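Side-chain contacts in acetyltransferase, GNAT family (Streptococcus pneumoniae, PDB 2ATR), which is of unknown function but, as a member of the GNAT family, probably transfers an acetyl group from acetyl-CoA to a substrate not yet identified: residues V60-G63 / F64-F68; V112-Y115 / R116-G119. All blocks are in the same frame, centred on the assembly; numbering follows the deposited sequence.

Interaction 1: V60-G63 / F64-F68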
loop_
_atom_site.group_PDB
_atom_site.type_symbol
_atom_site.label_atom_id
_atom_site.label_comp_id
_atom_site.label_asym_id
_atom_site.label_seq_id
_atom_site.Cartn_x
_atom_site.Cartn_y
_atom_site.Cartn_z
ATOM N N VAL A 60 5.423 -4.232 -3.733
ATOM C CA VAL A 60 6.765 -4.344 -4.304
ATOM C C VAL A 60 7.501 -5.559 -3.712
ATOM O O VAL A 60 7.063 -6.121 -2.695
ATOM C CB VAL A 60 7.646 -3.062 -4.060
ATOM C CG1 VAL A 60 6.988 -1.814 -4.735
ATOM C CG2 VAL A 60 7.920 -2.841 -2.574
ATOM N N GLY A 61 8.620 -5.933 -4.325
ATOM C CA GLY A 61 9.396 -7.082 -3.817
ATOM C C GLY A 61 9.612 -8.074 -4.919
ATOM O O GLY A 61 9.395 -7.766 -6.094
ATOM N N ASP A 62 10.063 -9.272 -4.558
ATOM C CA ASP A 62 10.359 -10.301 -5.589
ATOM C C ASP A 62 9.112 -11.129 -5.946
ATOM O O ASP A 62 9.097 -11.788 -6.991
ATOM C CB ASP A 62 11.589 -11.157 -5.210
ATOM C CG ASP A 62 11.345 -11.995 -3.964
ATOM O OD1 ASP A 62 10.284 -12.579 -3.799
ATOM O OD2 ASP A 62 12.190 -12.044 -3.113
ATOM N N GLY A 63 8.076 -11.086 -5.111
ATOM C CA GLY A 63 6.822 -11.737 -5.387
ATOM C C GLY A 63 6.808 -13.202 -4.984
ATOM O O GLY A 63 5.791 -13.883 -5.157
ATOM N N PHE A 64 7.906 -13.684 -4.419
ATOM C CA PHE A 64 8.007 -15.117 -4.053
ATOM C C PHE A 64 8.468 -15.301 -2.645
ATOM O O PHE A 64 7.758 -15.880 -1.828
ATOM C CB PHE A 64 8.945 -15.895 -5.030
ATOM C CG PHE A 64 8.384 -16.038 -6.409
ATOM C CD1 PHE A 64 7.465 -17.064 -6.690
ATOM C CD2 PHE A 64 8.765 -15.166 -7.429
ATOM C CE1 PHE A 64 6.906 -17.217 -7.983
ATOM C CE2 PHE A 64 8.244 -15.321 -8.742
ATOM C CZ PHE A 64 7.304 -16.349 -9.021
ATOM N N SER A 65 9.675 -14.846 -2.341
ATOM C CA SER A 65 10.142 -14.867 -0.942
ATOM C C SER A 65 9.686 -13.643 -0.144
ATOM O O SER A 65 9.531 -13.736 1.084
ATOM C CB SER A 65 11.650 -15.007 -0.830
ATOM O OG SER A 65 12.067 -16.128 -1.612
ATOM N N SER A 66 9.497 -12.512 -0.842
ATOM C CA SER A 66 9.224 -11.230 -0.180
ATOM C C SER A 66 8.323 -10.327 -1.002
ATOM O O SER A 66 8.564 -10.102 -2.208
ATOM C CB SER A 66 10.507 -10.479 0.144
ATOM O OG SER A 66 11.107 -10.056 -1.076
ATOM N N VAL A 67 7.290 -9.836 -0.316
ATOM C CA VAL A 67 6.325 -8.877 -0.794
ATOM C C VAL A 67 6.183 -7.761 0.287
ATOM O O VAL A 67 6.193 -8.029 1.493
ATOM C CB VAL A 67 4.967 -9.541 -1.084
ATOM C CG1 VAL A 67 3.870 -8.458 -1.459
ATOM C CG2 VAL A 67 5.097 -10.616 -2.239
ATOM N N PHE A 68 6.150 -6.515 -0.147
ATOM C CA PHE A 68 6.054 -5.373 0.801
ATOM C C PHE A 68 4.875 -4.531 0.351
ATOM O O PHE A 68 4.742 -4.278 -0.860
ATOM C CB PHE A 68 7.348 -4.545 0.829
ATOM C CG PHE A 68 8.573 -5.354 1.240
ATOM C CD1 PHE A 68 8.948 -5.433 2.584
ATOM C CD2 PHE A 68 9.285 -6.107 0.291
ATOM C CE1 PHE A 68 10.071 -6.170 2.980
ATOM C CE2 PHE A 68 10.367 -6.873 0.684
ATOM C CZ PHE A 68 10.771 -6.886 2.038
#
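Val60 and Phe68 form an antiparallel hydrogen-bonded pair, Val60 N to Phe68 O at 3.0 Å and Phe68 N to Val60 O at 2.7 Å, and from there the chain turns back through residues 62-65. On the face both side chains share, Val60 CG2 packs against Phe68 CB at 3.8 Å, while Val60 O and Gly61 CA lie at the edge of the Phe68 ring. Gly61 suits its place because its backbone angles would jam a CB against the preceding carbonyl; Gly63 has a positive phi of 85°, easily adopted without a CB. Asp62, whose chi1 of 65° sets CG between its own N and carbonyl carbon, gathers the turn. Its OD1 accepts Phe64 N at 2.7 Å, nearly along the C-O axis, an Asx turn, and Ser66 N at 3.1 Å, on the syn side but well out of the carboxylate plane. Ser65 N bonds weakly to OD1, and Ser66 OG weakly to OD2; aspartate suits because one carboxylate oxygen can take several N-H groups. Ser66 O accepts Gly63 N at 3.1 Å from above its carbonyl plane, and Asp62 N weakly. This hairpin end joins strands 52-61 and 66-74; Val67 bonds through its backbone to Gln100 and Gln102 of strand 100-102, and Phe64 to Tyr99 just before it.

Interaction 2: V112-Y115 / R116-G119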
loop_
_atom_site.group_PDB
_atom_site.type_symbol
_atom_site.label_atom_id
_atom_site.label_comp_id
_atom_site.label_asym_id
_atom_site.label_seq_id
_atom_site.Cartn_x
_atom_site.Cartn_y
_atom_site.Cartn_z
ATOM N N VAL A 112 -2.016 0.805 13.539
ATOM C CA VAL A 112 -1.652 -0.500 14.028
ATOM C C VAL A 112 -2.920 -1.315 14.150
ATOM O O VAL A 112 -2.925 -2.478 13.714
ATOM C CB VAL A 112 -0.770 -0.485 15.291
ATOM C CG1 VAL A 112 -0.668 -1.932 15.936
ATOM C CG2 VAL A 112 0.626 0.021 14.937
ATOM N N GLY A 113 -4.001 -0.713 14.684
ATOM C CA GLY A 113 -5.269 -1.439 14.839
ATOM C C GLY A 113 -5.796 -1.893 13.476
ATOM O O GLY A 113 -6.264 -3.013 13.338
ATOM N N PHE A 114 -5.690 -1.046 12.452
ATOM C CA PHE A 114 -6.106 -1.420 11.103
ATOM C C PHE A 114 -5.311 -2.615 10.492
ATOM O O PHE A 114 -5.913 -3.572 10.002
ATOM C CB PHE A 114 -6.139 -0.243 10.129
ATOM C CG PHE A 114 -6.241 -0.684 8.664
ATOM C CD1 PHE A 114 -7.463 -1.112 8.145
ATOM C CD2 PHE A 114 -5.122 -0.702 7.827
ATOM C CE1 PHE A 114 -7.570 -1.543 6.799
ATOM C CE2 PHE A 114 -5.228 -1.151 6.511
ATOM C CZ PHE A 114 -6.466 -1.566 6.011
ATOM N N TYR A 115 -3.987 -2.555 10.532
ATOM C CA TYR A 115 -3.159 -3.657 10.000
ATOM C C TYR A 115 -3.320 -4.977 10.796
ATOM O O TYR A 115 -3.310 -6.068 10.211
ATOM C CB TYR A 115 -1.702 -3.226 9.882
ATOM C CG TYR A 115 -1.513 -2.195 8.804
ATOM C CD1 TYR A 115 -1.860 -2.493 7.446
ATOM C CD2 TYR A 115 -1.075 -0.892 9.122
ATOM C CE1 TYR A 115 -1.701 -1.517 6.433
ATOM C CE2 TYR A 115 -0.958 0.116 8.123
ATOM C CZ TYR A 115 -1.256 -0.209 6.797
ATOM O OH TYR A 115 -1.136 0.770 5.834
ATOM N N ARG A 116 -3.498 -4.869 12.105
ATOM C CA ARG A 116 -3.828 -6.062 12.903
ATOM C C ARG A 116 -5.151 -6.643 12.455
ATOM O O ARG A 116 -5.257 -7.870 12.325
ATOM C CB ARG A 116 -3.806 -5.759 14.388
ATOM C CG ARG A 116 -2.413 -5.736 15.037
ATOM C CD ARG A 116 -2.543 -5.721 16.620
ATOM N NE ARG A 116 -1.237 -5.895 17.282
ATOM C CZ ARG A 116 -0.681 -5.024 18.126
ATOM N NH1 ARG A 116 -1.304 -3.879 18.460
ATOM N NH2 ARG A 116 0.502 -5.286 18.651
ATOM N N SER A 117 -6.125 -5.792 12.089
ATOM C CA SER A 117 -7.433 -6.316 11.610
ATOM C C SER A 117 -7.224 -6.995 10.283
ATOM O O SER A 117 -8.024 -7.846 9.873
ATOM C CB SER A 117 -8.520 -5.213 11.497
ATOM O OG SER A 117 -8.284 -4.446 10.320
HETATM N N MSE A 118 -6.122 -6.662 9.611
HETATM C CA MSE A 118 -5.798 -7.302 8.342
HETATM C C MSE A 118 -4.934 -8.544 8.570
HETATM O O MSE A 118 -4.609 -9.202 7.631
HETATM C CB MSE A 118 -5.098 -6.337 7.362
HETATM C CG MSE A 118 -5.966 -5.250 6.715
HETATM SE SE MSE A 118 -7.503 -5.820 5.878
HETATM C CE MSE A 118 -8.618 -5.389 7.060
ATOM N N GLY A 119 -4.584 -8.877 9.820
ATOM C CA GLY A 119 -3.793 -10.112 10.061
ATOM C C GLY A 119 -2.282 -9.872 10.199
ATOM O O GLY A 119 -1.493 -10.821 10.187
#
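The last turn of helix 109-117 closes in a Schellman motif, where Phe114, Ser117 and Met118 meet around the helix end. Arg116 N still makes a regular helical bond to Val112 O (2.9 Å), but Met118 N reaches Phe114 O and Tyr115 O only weakly. Ser117 OG adds a short hydrogen bond to Phe114 O at 2.5 Å; its chi1 of 77° folds the hydroxyl back over the turn, where this small polar side chain supplements the weak bond from Met118 N. In the selenomethionine Met118, chi1 of -73° sets CG anti to the carbonyl carbon and over one face of the Phe114 ring, 4.2 Å from the centroid, as a CH-pi contact. Bends farther out place SE obliquely, 5.0 Å from the centroid of the Phe114 ring, a Met-aromatic contact. Both side chains also touch Ser85 and Met88 of helix 83-92, Met88 matching their apolar character. Arg116 runs extended alongside Val112, whose CG1 sits over one face of the guanidinium, 3.3 Å from Arg116 NH1, while NE makes a salt bridge to Glu121. Gly119, with phi 97°, returns its N to Arg116 O at 2.8 Å; a glycine in the left-handed conformation ending the helix is the hallmark of the Schellman C-cap.

Overall arrangement
From the N terminus, the chain first reaches interaction 1, where the hairpin of strands 52-61 and 66-74 closes through a tight turn. It then runs along strand 66-74, through helix 83-92 and strand 100-102, and enters helix 109-117, whose C-terminal end is interaction 2. The two are in series, neither enclosing nor crossing the other; their centres lie 20 Å apart and they do not touch. Strand 66-74 links them: its start belongs to interaction 1, and farther along it Leu72 meets Phe114 and Tyr115 of interaction 2. One contact closes the hairpin between two neighbouring inner strands; the other ends a helix that lies near the sheet and helix 83-92, both within the GNAT domain.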